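Local coordinates for aminoglycoside phosphotransferase (Streptomyces rimosus, PDB 6FUC), which probably confers streptomycin resistance by transferring a phosphate from ATP to the 3''-hydroxyl of the antibiotic, as an enzyme with a protein-kinase-like fold, at residues R59-P71 and D203-R215. Sequence-based numbering, arbitrary orientation.
Sequences RVSWLSTQDIPGP and DVAGFIDLGRLGR
Arg59 and Leu213 lie alongside each other with their side chains running in opposite senses, Arg59 CD 4.0 Å from Leu213 CB. Extended from CG to NE, the arginine chain reaches a lone pair of Leu213 O with NE at 2.8 Å; the bond is bent (143° at the hydrogen) and the oxygen lies tilted from the guanidinium plane. A water accepts from Arg59 NH2, while NH1 turns back to Ala55 O in its own helix. In one of its two conformers, Leu213 parts its methyls, CD1 facing Leu63 CD1 and CD2 meeting Trp62 CZ3 at 4.0 Å. With CG anti to the backbone N (chi1 -165°), Leu63 carries its methyls toward the loop and crosses Leu210 at about a right angle, CD2 to CD1 3.8 Å; Pro71 CD closes on the same Leu210 methyl. Beyond, Phe207 N donates to Pro69 O at 3.0 Å from above the carbonyl plane, and Ile68 CG2 lies obliquely against the Phe207 ring. Phe207 O is buried without a hydrogen-bond partner; Pro71 CD (3.2 Å) and a CA-H...O contact from Gly70 CA lie against it. Helix 50-63 and the loop leading to strand 73-79 thus pack on Ile208-Leu210, probably the counterpart of the kinase DFG segment, between strand 214-216 and edge strand 204-207, where Ala205 and Gly206 form a classic beta bulge opposite Ile196 of strand 195-197.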
# COMPACT_ATOMS: atom_id res chain seq x y z
N ARG A 59 -4.06 -0.19 12.42
CA ARG A 59 -4.22 -1.20 11.35
C ARG A 59 -3.24 -2.34 11.54
O ARG A 59 -3.60 -3.52 11.41
CB ARG A 59 -4.06 -0.52 10.02
CG ARG A 59 -5.33 0.26 9.64
CD ARG A 59 -5.04 1.32 8.60
NE ARG A 59 -6.26 1.88 8.01
CZ ARG A 59 -6.96 2.80 8.62
NH1 ARG A 59 -6.63 3.29 9.82
NH2 ARG A 59 -8.12 3.20 8.07
N VAL A 60 -1.97 -2.03 11.84
CA VAL A 60 -0.96 -3.08 11.99
C VAL A 60 -1.34 -3.95 13.20
O VAL A 60 -1.33 -5.19 13.13
CB VAL A 60 0.43 -2.46 12.20
CG1 VAL A 60 1.46 -3.54 12.52
CG2 VAL A 60 0.87 -1.63 10.98
N SER A 61 -1.66 -3.27 14.34
CA SER A 61 -2.01 -4.04 15.51
C SER A 61 -3.25 -4.89 15.32
O SER A 61 -3.31 -6.04 15.75
CB SER A 61 -2.15 -3.09 16.66
OG SER A 61 -2.64 -3.63 17.68
N TRP A 62 -4.28 -4.35 14.67
CA TRP A 62 -5.48 -5.13 14.42
C TRP A 62 -5.16 -6.32 13.50
O TRP A 62 -5.63 -7.45 13.76
CB TRP A 62 -6.59 -4.27 13.85
CG TRP A 62 -7.82 -5.02 13.52
CD1 TRP A 62 -8.79 -5.44 14.38
CD2 TRP A 62 -8.22 -5.54 12.23
NE1 TRP A 62 -9.76 -6.13 13.72
CE2 TRP A 62 -9.45 -6.19 12.39
CE3 TRP A 62 -7.67 -5.45 10.96
CZ2 TRP A 62 -10.13 -6.75 11.31
CZ3 TRP A 62 -8.34 -6.04 9.89
CH2 TRP A 62 -9.53 -6.67 10.10
N LEU A 63 -4.40 -6.08 12.45
CA LEU A 63 -4.13 -7.19 11.51
C LEU A 63 -3.40 -8.32 12.19
O LEU A 63 -3.58 -9.49 11.81
CB LEU A 63 -3.38 -6.70 10.27
CG LEU A 63 -3.37 -7.68 9.11
CD1 LEU A 63 -4.73 -7.83 8.47
CD2 LEU A 63 -2.37 -7.28 8.07
N SER A 64 -2.60 -8.01 13.21
CA SER A 64 -1.91 -9.05 13.96
C SER A 64 -2.88 -10.00 14.67
O SER A 64 -2.43 -11.03 15.16
CB SER A 64 -0.97 -8.43 15.01
OG SER A 64 -1.60 -7.98 16.18
N THR A 65 -4.16 -9.65 14.77
CA THR A 65 -5.17 -10.51 15.40
C THR A 65 -5.99 -11.30 14.36
O THR A 65 -6.89 -12.05 14.74
CB THR A 65 -6.13 -9.72 16.28
OG1 THR A 65 -7.05 -8.95 15.48
CG2 THR A 65 -5.45 -8.82 17.26
N GLN A 66 -5.69 -11.15 13.07
CA GLN A 66 -6.51 -11.63 11.97
C GLN A 66 -5.90 -12.80 11.19
O GLN A 66 -6.41 -13.20 10.16
CB GLN A 66 -6.87 -10.51 11.02
CG GLN A 66 -7.64 -9.39 11.69
CD GLN A 66 -8.97 -9.89 12.20
OE1 GLN A 66 -9.78 -10.38 11.40
NE2 GLN A 66 -9.21 -9.76 13.49
N ASP A 67 -4.78 -13.30 11.68
CA ASP A 67 -4.09 -14.42 10.97
C ASP A 67 -3.70 -14.10 9.55
O ASP A 67 -3.84 -14.96 8.66
CB ASP A 67 -4.84 -15.73 11.08
CG ASP A 67 -4.00 -16.91 10.78
OD1 ASP A 67 -2.78 -16.92 11.00
OD2 ASP A 67 -4.58 -17.90 10.35
N ILE A 68 -3.26 -12.88 9.31
CA ILE A 68 -2.72 -12.43 8.03
C ILE A 68 -1.30 -11.98 8.32
O ILE A 68 -1.10 -11.16 9.23
CB ILE A 68 -3.50 -11.25 7.44
CG1 ILE A 68 -4.97 -11.58 7.22
CG2 ILE A 68 -2.86 -10.77 6.15
CD1 ILE A 68 -5.27 -12.72 6.29
N PRO A 69 -0.28 -12.46 7.60
CA PRO A 69 1.08 -12.16 8.00
C PRO A 69 1.46 -10.71 7.70
O PRO A 69 1.24 -10.17 6.62
CB PRO A 69 1.90 -13.13 7.14
CG PRO A 69 1.06 -13.38 5.91
CD PRO A 69 -0.33 -13.41 6.47
N GLY A 70 2.09 -10.09 8.68
CA GLY A 70 2.43 -8.67 8.63
C GLY A 70 3.33 -8.33 9.80
O GLY A 70 3.75 -9.18 10.57
N PRO A 71 3.67 -7.05 9.94
CA PRO A 71 4.54 -6.59 11.03
C PRO A 71 3.83 -6.66 12.37
O PRO A 71 2.60 -6.79 12.44
CB PRO A 71 4.84 -5.15 10.65
CG PRO A 71 4.26 -4.90 9.34
CD PRO A 71 3.21 -5.94 9.12
N ASP A 203 7.12 -18.13 -1.45
CA ASP A 203 5.83 -17.81 -0.92
C ASP A 203 5.81 -16.40 -0.35
O ASP A 203 6.85 -15.76 -0.23
CB ASP A 203 5.40 -18.87 0.12
CG ASP A 203 3.96 -19.00 0.37
OD1 ASP A 203 3.12 -18.19 -0.04
OD2 ASP A 203 3.58 -20.03 1.07
N VAL A 204 4.64 -15.90 0.03
CA VAL A 204 4.52 -14.61 0.69
C VAL A 204 4.93 -14.72 2.15
O VAL A 204 4.38 -15.55 2.90
CB VAL A 204 3.08 -14.08 0.53
CG1 VAL A 204 2.87 -12.84 1.32
CG2 VAL A 204 2.81 -13.77 -0.94
N ALA A 205 5.87 -13.92 2.56
CA ALA A 205 6.27 -13.79 3.96
C ALA A 205 5.35 -12.88 4.73
O ALA A 205 5.08 -13.13 5.93
CB ALA A 205 7.71 -13.29 4.07
N GLY A 206 4.89 -11.80 4.12
CA GLY A 206 3.93 -10.92 4.79
C GLY A 206 3.74 -9.68 3.99
O GLY A 206 4.38 -9.47 2.97
N PHE A 207 2.82 -8.85 4.47
CA PHE A 207 2.53 -7.55 3.89
C PHE A 207 3.10 -6.44 4.78
O PHE A 207 3.13 -6.62 6.00
CB PHE A 207 1.02 -7.37 3.79
CG PHE A 207 0.34 -8.38 2.92
CD1 PHE A 207 0.40 -8.30 1.56
CD2 PHE A 207 -0.33 -9.46 3.47
CE1 PHE A 207 -0.22 -9.24 0.74
CE2 PHE A 207 -0.95 -10.42 2.65
CZ PHE A 207 -0.90 -10.25 1.29
N ILE A 208 3.49 -5.33 4.18
CA ILE A 208 3.95 -4.17 4.91
C ILE A 208 3.20 -2.91 4.44
O ILE A 208 2.43 -2.98 3.48
CB ILE A 208 5.47 -3.99 4.81
CG1 ILE A 208 5.91 -3.71 3.36
CG2 ILE A 208 6.22 -5.16 5.41
CD1 ILE A 208 7.29 -3.10 3.25
N ASP A 209 3.44 -1.81 5.11
CA ASP A 209 2.92 -0.50 4.69
C ASP A 209 1.38 -0.52 4.59
O ASP A 209 0.76 -0.25 3.57
CB ASP A 209 3.63 0.05 3.47
CG ASP A 209 5.10 0.45 3.85
OD1 ASP A 209 5.46 0.57 5.04
OD2 ASP A 209 5.92 0.59 2.93
N LEU A 210 0.80 -0.81 5.78
CA LEU A 210 -0.63 -1.08 5.96
C LEU A 210 -1.46 0.10 6.33
O LEU A 210 -2.60 -0.04 6.77
CB LEU A 210 -0.76 -2.21 6.99
CG LEU A 210 -0.21 -3.54 6.59
CD1 LEU A 210 0.09 -4.43 7.77
CD2 LEU A 210 -1.15 -4.24 5.66
N GLY A 211 -0.93 1.32 6.13
CA GLY A 211 -1.61 2.51 6.58
C GLY A 211 -2.93 2.84 5.94
O GLY A 211 -3.67 3.66 6.48
N ARG A 212 -3.25 2.22 4.79
CA ARG A 212 -4.54 2.38 4.10
C ARG A 212 -5.42 1.16 4.20
O ARG A 212 -6.43 1.11 3.49
CB ARG A 212 -4.32 2.83 2.66
CG ARG A 212 -3.81 4.23 2.57
CD ARG A 212 -3.62 4.65 1.10
NE ARG A 212 -3.32 6.05 1.02
CZ ARG A 212 -3.53 6.77 -0.08
NH1 ARG A 212 -3.95 6.21 -1.18
NH2 ARG A 212 -3.28 8.08 -0.05
N LEU A 213 -5.10 0.20 5.02
CA LEU A 213 -5.90 -1.03 5.14
C LEU A 213 -7.36 -0.66 5.43
O LEU A 213 -7.65 0.22 6.24
CB LEU A 213 -5.31 -1.87 6.25
CG LEU A 213 -6.04 -3.15 6.57
CD1 LEU A 213 -5.16 -4.38 6.71
CD2 LEU A 213 -7.08 -3.04 7.53
N GLY A 214 -8.28 -1.39 4.79
CA GLY A 214 -9.69 -1.20 5.13
C GLY A 214 -10.58 -1.66 4.04
O GLY A 214 -10.13 -2.01 2.93
N ARG A 215 -11.89 -1.61 4.29
CA ARG A 215 -12.88 -1.96 3.29
C ARG A 215 -12.68 -1.15 2.02
O ARG A 215 -12.54 0.08 2.07
CB ARG A 215 -14.29 -1.62 3.80
CG ARG A 215 -14.81 -2.58 4.83
CD ARG A 215 -16.31 -2.46 5.02
NE ARG A 215 -16.77 -1.23 5.64
CZ ARG A 215 -16.87 -1.07 6.96
NH1 ARG A 215 -16.45 -2.04 7.76
NH2 ARG A 215 -17.37 0.03 7.47
O HOH W 1 -7.96 3.30 5.23